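Local coordinates for SusD superfamily protein (Bacteroides vulgatus ATCC 8482, PDB 3JQ0) that is of unknown function but, as a SusD-family outer-membrane protein, is probably involved in nutrient binding, most likely of sugars, at residues A[424-427]-A[432-435]; A[414-419]-A[438-443]; A[234-239]-A[343-348]. All coordinates share one frame; numbering follows the deposited sequence. Where two conformers were deposited one is given.

Contact 1. Residues A[424-427]-A[432-435]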
loop_
_atom_site.group_PDB
_atom_site.type_symbol
_atom_site.label_atom_id
_atom_site.label_comp_id
_atom_site.label_asym_id
_atom_site.label_seq_id
_atom_site.Cartn_x
_atom_site.Cartn_y
_atom_site.Cartn_z
ATOM N N LYS A 424 4.612 13.797 -14.556
ATOM C CA LYS A 424 5.216 15.014 -15.120
ATOM C C LYS A 424 6.738 14.860 -15.177
ATOM O O LYS A 424 7.318 14.104 -14.367
ATOM C CB LYS A 424 4.903 16.233 -14.208
ATOM C CG LYS A 424 3.417 16.480 -13.895
ATOM C CD LYS A 424 2.608 16.951 -15.123
ATOM C CE LYS A 424 1.072 17.157 -14.877
ATOM N NZ LYS A 424 0.337 15.822 -14.661
ATOM N N PRO A 425 7.399 15.647 -16.041
ATOM C CA PRO A 425 8.822 15.767 -15.926
ATOM C C PRO A 425 9.238 16.269 -14.544
ATOM O O PRO A 425 8.464 16.972 -13.874
ATOM C CB PRO A 425 9.160 16.800 -17.004
ATOM C CG PRO A 425 7.938 17.595 -17.117
ATOM C CD PRO A 425 6.850 16.627 -17.001
ATOM N N ASP A 426 10.465 15.946 -14.150
ATOM C CA ASP A 426 10.980 16.468 -12.898
ATOM C C ASP A 426 10.860 17.985 -12.779
ATOM O O ASP A 426 10.638 18.504 -11.681
ATOM C CB ASP A 426 12.443 16.077 -12.696
ATOM C CG ASP A 426 12.706 14.603 -12.404
ATOM O OD1 ASP A 426 11.739 13.821 -12.259
ATOM O OD2 ASP A 426 13.906 14.271 -12.326
ATOM N N ASN A 427 11.036 18.689 -13.895
ATOM C CA ASN A 427 10.996 20.158 -13.905
ATOM C C ASN A 427 9.627 20.735 -13.598
ATOM O O ASN A 427 9.511 21.944 -13.425
ATOM C CB ASN A 427 11.597 20.707 -15.236
ATOM C CG ASN A 427 10.791 20.341 -16.430
ATOM O OD1 ASN A 427 9.580 20.224 -16.368
ATOM N ND2 ASN A 427 11.475 20.196 -17.584
ATOM N N GLU A 432 5.564 16.875 -7.626
ATOM C CA GLU A 432 5.265 16.024 -8.723
ATOM C C GLU A 432 6.298 14.938 -8.882
ATOM O O GLU A 432 5.957 13.782 -9.176
ATOM C CB GLU A 432 5.096 16.841 -9.993
ATOM C CG GLU A 432 3.810 17.638 -10.074
ATOM C CD GLU A 432 2.575 16.856 -10.468
ATOM O OE1 GLU A 432 2.628 15.604 -10.662
ATOM O OE2 GLU A 432 1.528 17.530 -10.623
ATOM N N ALA A 433 7.571 15.276 -8.717
ATOM C CA ALA A 433 8.605 14.261 -8.873
ATOM C C ALA A 433 8.452 13.141 -7.851
ATOM O O ALA A 433 8.700 11.977 -8.162
ATOM C CB ALA A 433 10.028 14.865 -8.775
ATOM N N ILE A 434 8.067 13.478 -6.623
ATOM C CA ILE A 434 7.888 12.469 -5.574
ATOM C C ILE A 434 6.630 11.646 -5.863
ATOM O O ILE A 434 6.649 10.431 -5.680
ATOM C CB ILE A 434 7.857 13.100 -4.187
ATOM C CG1 ILE A 434 9.231 13.721 -3.876
ATOM C CG2 ILE A 434 7.539 12.043 -3.120
ATOM C CD1 ILE A 434 9.199 14.702 -2.704
ATOM N N LEU A 435 5.552 12.273 -6.355
ATOM C CA LEU A 435 4.381 11.483 -6.770
ATOM C C LEU A 435 4.781 10.476 -7.843
ATOM O O LEU A 435 4.371 9.320 -7.784
ATOM C CB LEU A 435 3.257 12.366 -7.289
ATOM C CG LEU A 435 2.489 13.164 -6.254
ATOM C CD1 LEU A 435 1.465 14.028 -6.995
ATOM C CD2 LEU A 435 1.796 12.288 -5.219
HETATM O O HOH W 1 4.215 13.497 -11.535
#
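Lys424 lays its CG over the flat face of the Glu432 carboxylate, 3.4 Å from Glu432 OE1, and here the two segments are packed most closely. This CG is anti to the lysine's own carbonyl carbon (chi1 -54°), which sets it over the carboxylate; the chain, crossing the glutamate at a slant, then bends at chi2 and carries the amine onward. NZ of Lys424 stays 4.5 Å from OE2 of Glu432, too far for a salt bridge; Tyr463 OH instead hydrogen-bonds both to this NZ and to Glu432 OE1, while Gln462 holds OE2. A water ties the backbones together, accepting from Lys424 N at 3.1 Å and donating to Glu432 O at 2.9 Å and to Glu432 OE1 at 2.8 Å. The pairing folds the loop that follows helix 414-417 back against the first turn of helix 430-441, within the RagB/SusD family region of this largely helical protein. Packing is looser at Asp426, whose OD1 lies 4.0 Å from the Ala433 methyl, although both residues are buried and Lys424 is partly exposed. The Asp426 carboxylate is held mainly from elsewhere, by salt bridges from OD1 to Lys436 and Arg390 and by Asp411 N at OD2.

Contact 2. Residues A[414-419]-A[438-443]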
loop_
_atom_site.group_PDB
_atom_site.type_symbol
_atom_site.label_atom_id
_atom_site.label_comp_id
_atom_site.label_asym_id
_atom_site.label_seq_id
_atom_site.Cartn_x
_atom_site.Cartn_y
_atom_site.Cartn_z
ATOM N N PRO A 414 11.252 15.125 -23.178
ATOM C CA PRO A 414 9.987 15.625 -23.728
ATOM C C PRO A 414 9.094 14.574 -24.360
ATOM O O PRO A 414 7.875 14.556 -24.101
ATOM C CB PRO A 414 10.438 16.688 -24.727
ATOM C CG PRO A 414 11.664 17.246 -24.106
ATOM C CD PRO A 414 12.351 16.072 -23.441
ATOM N N GLU A 415 9.662 13.672 -25.135
ATOM C CA GLU A 415 8.842 12.658 -25.804
ATOM C C GLU A 415 8.151 11.753 -24.761
ATOM O O GLU A 415 6.956 11.442 -24.883
ATOM C CB GLU A 415 9.663 11.791 -26.780
ATOM C CG GLU A 415 8.808 10.776 -27.501
ATOM C CD GLU A 415 9.569 9.934 -28.495
ATOM O OE1 GLU A 415 10.728 10.289 -28.819
ATOM O OE2 GLU A 415 8.973 8.909 -28.951
ATOM N N PHE A 416 8.898 11.286 -23.757
ATOM C CA PHE A 416 8.325 10.372 -22.803
ATOM C C PHE A 416 7.147 11.050 -22.055
ATOM O O PHE A 416 6.122 10.398 -21.756
ATOM C CB PHE A 416 9.394 9.949 -21.799
ATOM C CG PHE A 416 8.847 8.984 -20.790
ATOM C CD1 PHE A 416 8.764 7.622 -21.061
ATOM C CD2 PHE A 416 8.367 9.471 -19.571
ATOM C CE1 PHE A 416 8.202 6.758 -20.142
ATOM C CE2 PHE A 416 7.790 8.575 -18.674
ATOM C CZ PHE A 416 7.734 7.234 -18.935
ATOM N N TYR A 417 7.308 12.312 -21.661
ATOM C CA TYR A 417 6.322 13.007 -20.890
ATOM C C TYR A 417 5.179 13.610 -21.686
ATOM O O TYR A 417 4.203 14.087 -21.117
ATOM C CB TYR A 417 6.962 14.025 -19.913
ATOM C CG TYR A 417 7.789 13.275 -18.860
ATOM C CD1 TYR A 417 7.176 12.566 -17.813
ATOM C CD2 TYR A 417 9.169 13.203 -18.946
ATOM C CE1 TYR A 417 7.908 11.829 -16.939
ATOM C CE2 TYR A 417 9.912 12.443 -18.052
ATOM C CZ TYR A 417 9.251 11.736 -17.053
ATOM O OH TYR A 417 9.968 10.922 -16.182
ATOM N N THR A 418 5.300 13.617 -22.996
ATOM C CA THR A 418 4.195 14.011 -23.884
ATOM C C THR A 418 3.086 12.967 -23.847
ATOM O O THR A 418 3.345 11.763 -23.860
ATOM C CB THR A 418 4.719 14.228 -25.310
ATOM O OG1 THR A 418 5.598 15.349 -25.286
ATOM C CG2 THR A 418 3.575 14.520 -26.287
ATOM N N ASP A 419 1.840 13.444 -23.787
ATOM C CA ASP A 419 0.669 12.558 -23.762
ATOM C C ASP A 419 0.802 11.529 -22.645
ATOM O O ASP A 419 0.546 10.332 -22.842
ATOM C CB ASP A 419 0.451 11.870 -25.122
ATOM C CG ASP A 419 0.150 12.850 -26.239
ATOM O OD1 ASP A 419 -0.531 13.859 -25.983
ATOM O OD2 ASP A 419 0.606 12.602 -27.378
ATOM N N ARG A 438 6.845 7.607 -6.315
ATOM C CA ARG A 438 6.014 6.701 -5.569
ATOM C C ARG A 438 5.147 5.843 -6.469
ATOM O O ARG A 438 4.901 4.663 -6.183
ATOM C CB ARG A 438 5.146 7.436 -4.527
ATOM C CG ARG A 438 5.949 8.022 -3.395
ATOM C CD ARG A 438 5.064 8.655 -2.331
ATOM N NE ARG A 438 4.264 7.727 -1.603
ATOM C CZ ARG A 438 4.679 6.961 -0.624
ATOM N NH1 ARG A 438 5.936 6.961 -0.239
ATOM N NH2 ARG A 438 3.800 6.174 0.007
ATOM N N LEU A 439 4.678 6.410 -7.581
ATOM C CA LEU A 439 3.889 5.653 -8.543
ATOM C C LEU A 439 4.727 4.475 -9.085
ATOM O O LEU A 439 4.286 3.333 -9.124
ATOM C CB LEU A 439 3.370 6.560 -9.666
ATOM C CG LEU A 439 2.622 5.882 -10.804
ATOM C CD1 LEU A 439 1.478 5.005 -10.370
ATOM C CD2 LEU A 439 2.210 6.913 -11.812
ATOM N N ARG A 440 5.939 4.802 -9.519
ATOM C CA ARG A 440 6.847 3.801 -10.049
ATOM C C ARG A 440 7.226 2.762 -9.009
ATOM O O ARG A 440 7.441 1.577 -9.358
ATOM C CB ARG A 440 8.102 4.503 -10.612
ATOM C CG ARG A 440 7.819 5.273 -11.887
ATOM C CD ARG A 440 9.030 6.038 -12.379
ATOM N NE ARG A 440 8.762 6.625 -13.690
ATOM C CZ ARG A 440 9.477 7.582 -14.267
ATOM N NH1 ARG A 440 10.445 8.194 -13.615
ATOM N NH2 ARG A 440 9.158 7.942 -15.499
ATOM N N GLU A 441 7.371 3.146 -7.743
ATOM C CA GLU A 441 7.922 2.310 -6.704
ATOM C C GLU A 441 6.844 1.359 -6.126
ATOM O O GLU A 441 7.210 0.264 -5.676
ATOM C CB GLU A 441 8.484 3.226 -5.600
ATOM C CG GLU A 441 9.231 2.517 -4.501
ATOM C CD GLU A 441 10.525 1.794 -4.909
ATOM O OE1 GLU A 441 11.120 2.208 -5.927
ATOM O OE2 GLU A 441 10.945 0.871 -4.135
ATOM N N PHE A 442 5.573 1.765 -6.075
ATOM C CA PHE A 442 4.584 1.146 -5.211
ATOM C C PHE A 442 3.372 0.561 -5.915
ATOM O O PHE A 442 2.343 0.339 -5.284
ATOM C CB PHE A 442 4.122 2.116 -4.095
ATOM C CG PHE A 442 5.237 2.459 -3.126
ATOM C CD1 PHE A 442 5.749 1.479 -2.280
ATOM C CD2 PHE A 442 5.776 3.732 -3.074
ATOM C CE1 PHE A 442 6.787 1.778 -1.383
ATOM C CE2 PHE A 442 6.789 4.016 -2.198
ATOM C CZ PHE A 442 7.341 3.040 -1.411
HETATM N N MSE A 443 3.474 0.209 -7.206
HETATM C CA MSE A 443 2.338 -0.449 -7.830
HETATM C C MSE A 443 1.922 -1.668 -7.064
HETATM O O MSE A 443 2.781 -2.475 -6.639
HETATM C CB MSE A 443 2.656 -0.853 -9.292
HETATM C CG MSE A 443 3.013 0.264 -10.208
HETATM SE SE MSE A 443 3.075 -0.281 -12.054
HETATM C CE MSE A 443 1.142 -0.308 -12.328
#
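Arg440 reaches out from its helix with its chain extended from CG to NE and meets Phe416 and Tyr417 through one nitrogen, NH2. The CA atoms of Tyr417 and Arg440 are 14.2 Å apart, a distance the long side chains cover from both segments. NH2 of Arg440 donates to Tyr417 OH at 3.2 Å in a somewhat bent bond, with the hydroxyl lying somewhat off the guanidinium plane, and the tyrosine ring is turned 46° from that plane. Phe416 comes from the direction opposite to Arg440: chi1 of -179° carries its ring out toward the arginine, and CE2 stands at the guanidinium edge, 3.5 Å from Arg440 NH2, the planes 58° apart. The two rings also brace each other, because the edge of Phe416 lies across Tyr417, with Phe416 CD2 3.4 Å above the Tyr417 ring plane over its centre. Asp411 bridges the pair, taking a salt bridge from Arg440 NH1 and a hydrogen bond with Tyr417 OH, while Gly308 O accepts from Arg440 NE. The short helix 414-417 is thereby joined to the C-terminal end of helix 430-441, which touches helix 364-377 through Arg438 and Glu441 and helix 315-319 through Arg440.

Contact 3. Residues A[234-239]-A[343-348]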
loop_
_atom_site.group_PDB
_atom_site.type_symbol
_atom_site.label_atom_id
_atom_site.label_comp_id
_atom_site.label_asym_id
_atom_site.label_seq_id
_atom_site.Cartn_x
_atom_site.Cartn_y
_atom_site.Cartn_z
ATOM N N SER A 234 10.618 -11.090 -3.294
ATOM C CA SER A 234 10.654 -12.501 -3.578
ATOM C C SER A 234 10.299 -13.361 -2.374
ATOM O O SER A 234 10.607 -13.078 -1.207
ATOM C CB SER A 234 12.004 -12.920 -4.088
ATOM O OG SER A 234 12.922 -12.825 -3.016
ATOM N N PHE A 235 9.662 -14.486 -2.684
ATOM C CA PHE A 235 9.254 -15.458 -1.692
ATOM C C PHE A 235 10.447 -15.974 -0.902
ATOM O O PHE A 235 10.306 -16.308 0.268
ATOM C CB PHE A 235 8.514 -16.591 -2.395
ATOM C CG PHE A 235 8.020 -17.676 -1.494
ATOM C CD1 PHE A 235 6.827 -17.554 -0.792
ATOM C CD2 PHE A 235 8.758 -18.822 -1.317
ATOM C CE1 PHE A 235 6.412 -18.551 0.059
ATOM C CE2 PHE A 235 8.325 -19.854 -0.450
ATOM C CZ PHE A 235 7.145 -19.709 0.207
ATOM N N GLU A 236 11.611 -16.061 -1.544
ATOM C CA GLU A 236 12.811 -16.564 -0.901
ATOM C C GLU A 236 13.610 -15.546 -0.154
ATOM O O GLU A 236 14.627 -15.896 0.438
ATOM C CB GLU A 236 13.702 -17.238 -1.930
ATOM C CG GLU A 236 13.007 -18.449 -2.581
ATOM C CD GLU A 236 12.575 -19.635 -1.647
ATOM O OE1 GLU A 236 13.068 -19.759 -0.493
ATOM O OE2 GLU A 236 11.734 -20.495 -2.101
ATOM N N ASN A 237 13.223 -14.273 -0.143
ATOM C CA ASN A 237 13.959 -13.231 0.554
ATOM C C ASN A 237 13.106 -12.469 1.542
ATOM O O ASN A 237 13.344 -11.301 1.803
ATOM C CB ASN A 237 14.632 -12.296 -0.446
ATOM C CG ASN A 237 15.663 -11.403 0.188
ATOM O OD1 ASN A 237 16.399 -11.821 1.096
ATOM N ND2 ASN A 237 15.768 -10.163 -0.303
ATOM N N LYS A 238 12.109 -13.125 2.107
ATOM C CA LYS A 238 11.235 -12.482 3.064
ATOM C C LYS A 238 11.943 -11.882 4.262
ATOM O O LYS A 238 12.972 -12.342 4.705
ATOM C CB LYS A 238 10.183 -13.480 3.577
ATOM C CG LYS A 238 9.225 -13.899 2.487
ATOM C CD LYS A 238 8.194 -14.900 3.017
ATOM C CE LYS A 238 7.165 -15.250 1.977
ATOM N NZ LYS A 238 5.897 -15.715 2.567
ATOM N N LYS A 239 11.347 -10.820 4.795
ATOM C CA LYS A 239 11.847 -10.176 6.024
ATOM C C LYS A 239 13.270 -9.666 5.857
ATOM O O LYS A 239 14.050 -9.616 6.794
ATOM C CB LYS A 239 11.692 -11.083 7.226
ATOM C CG LYS A 239 10.216 -11.363 7.545
ATOM C CD LYS A 239 9.916 -12.067 8.801
ATOM C CE LYS A 239 10.601 -13.349 8.831
ATOM N NZ LYS A 239 10.172 -14.143 10.076
ATOM N N GLN A 343 5.384 -12.633 -7.466
ATOM C CA GLN A 343 5.583 -13.835 -8.237
ATOM C C GLN A 343 5.303 -15.117 -7.497
ATOM O O GLN A 343 5.232 -16.202 -8.106
ATOM C CB GLN A 343 6.999 -13.862 -8.806
ATOM C CG GLN A 343 7.273 -12.817 -9.865
ATOM C CD GLN A 343 6.668 -13.195 -11.206
ATOM O OE1 GLN A 343 6.789 -14.338 -11.683
ATOM N NE2 GLN A 343 6.043 -12.224 -11.841
ATOM N N GLY A 344 5.128 -15.051 -6.186
ATOM C CA GLY A 344 4.810 -16.255 -5.437
ATOM C C GLY A 344 5.890 -17.334 -5.579
ATOM O O GLY A 344 7.092 -17.053 -5.646
ATOM N N THR A 345 5.433 -18.574 -5.527
ATOM C CA THR A 345 6.304 -19.730 -5.518
ATOM C C THR A 345 5.627 -20.866 -6.230
ATOM O O THR A 345 4.414 -20.912 -6.357
ATOM C CB THR A 345 6.682 -20.105 -4.049
ATOM O OG1 THR A 345 7.766 -21.014 -4.054
ATOM C CG2 THR A 345 5.502 -20.668 -3.284
HETATM N N MSE A 346 6.440 -21.827 -6.647
HETATM C CA MSE A 346 5.934 -23.009 -7.271
HETATM C C MSE A 346 6.194 -24.167 -6.362
HETATM O O MSE A 346 7.354 -24.529 -6.143
HETATM C CB MSE A 346 6.712 -23.327 -8.523
HETATM C CG MSE A 346 6.128 -22.890 -9.619
HETATM SE SE MSE A 346 4.290 -23.402 -10.130
HETATM C CE MSE A 346 3.817 -25.233 -9.566
ATOM N N LEU A 347 5.138 -24.720 -5.793
ATOM C CA LEU A 347 5.260 -25.857 -4.937
ATOM C C LEU A 347 5.502 -27.129 -5.768
ATOM O O LEU A 347 4.888 -27.354 -6.801
ATOM C CB LEU A 347 4.007 -25.949 -4.066
ATOM C CG LEU A 347 3.683 -24.711 -3.237
ATOM C CD1 LEU A 347 2.349 -24.861 -2.515
ATOM C CD2 LEU A 347 4.797 -24.381 -2.266
ATOM N N GLU A 348 6.435 -27.962 -5.303
ATOM C CA GLU A 348 6.706 -29.271 -5.914
ATOM C C GLU A 348 5.399 -30.073 -6.049
ATOM O O GLU A 348 4.580 -30.090 -5.139
ATOM C CB GLU A 348 7.789 -30.009 -5.091
ATOM C CG GLU A 348 9.198 -29.351 -5.294
ATOM C CD GLU A 348 10.271 -29.572 -4.175
ATOM O OE1 GLU A 348 10.396 -30.683 -3.573
ATOM O OE2 GLU A 348 11.034 -28.611 -3.949
HETATM O O HOH W 2 8.620 -14.816 -5.415
HETATM O O HOH W 3 10.182 -19.821 -4.667
#
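Phe235 and Gly344 bring the two segments together, their CA atoms 5.9 Å apart, at a place where neither segment forms regular helix or strand. Residues 234-237 make a tight beta turn of type I, closed by Asn237 N donating to Ser234 O at 3.1 Å, with Phe235 and Glu236 at its two central corners. On the other side Gly344 has a positive phi (59°), a conformation that by itself favours glycine, and Thr345 after it is extended and shares backbone hydrogen bonding with Ser354. No direct hydrogen bond joins the two backbones; a water lies between them, accepting from Phe235 N at 2.9 Å and within hydrogen-bonding distance of Gly344 O (2.7 Å). The Phe235 side chain, its CG anti to the backbone N (chi1 -180°), turns its ring toward Thr345. CB of Thr345 then sits over one face of that ring, 3.8 Å from the centroid and 17° off the normal, in a CH-pi contact. Over that one face OG1 of Thr345 lies 3.6 Å from Phe235 CD2, while the methyl leans toward CZ and CE1. An alanine at Phe235 would take away this aromatic face, is likely to open a gap beneath Thr345, and would probably leave the segments joined chiefly through water. A second water lies between the side chains, beside the exposed Glu236, 3.1 Å from Glu236 OE2, to which it donates, and 2.8 Å from Thr345 OG1. Outside the pair, Asp357 accepts from Gly344 N and touches Phe235, and Lys238 makes a salt bridge with Asp358. The chemistry is that of a small, partly hydrated surface contact: Phe235 and Thr345 supply most of the buried surface, and the polar atoms nearby are linked across the seam by ordered water.

In the fold
Contacts 1 and 2 are neighbours, their centres 9 Å apart, and both use helix 430-441. Contact 1 is nested along the chain inside the loop closed by contact 2, and the two touch where Lys424 O lies 3.5 Å from Tyr417 CE1. Together they fix residues 414-427 to the two ends of helix 430-441, the later residues of the loop meeting its start and the earlier short helix its end. Contact 3 comes earlier in the chain and closes before either opens; its centre is about 34 Å from that of contact 1 and about 29 Å from that of contact 2. It joins the loops leading to strands 243-247 and 359-363, which pair antiparallel, at the surface and apart from the other two contacts.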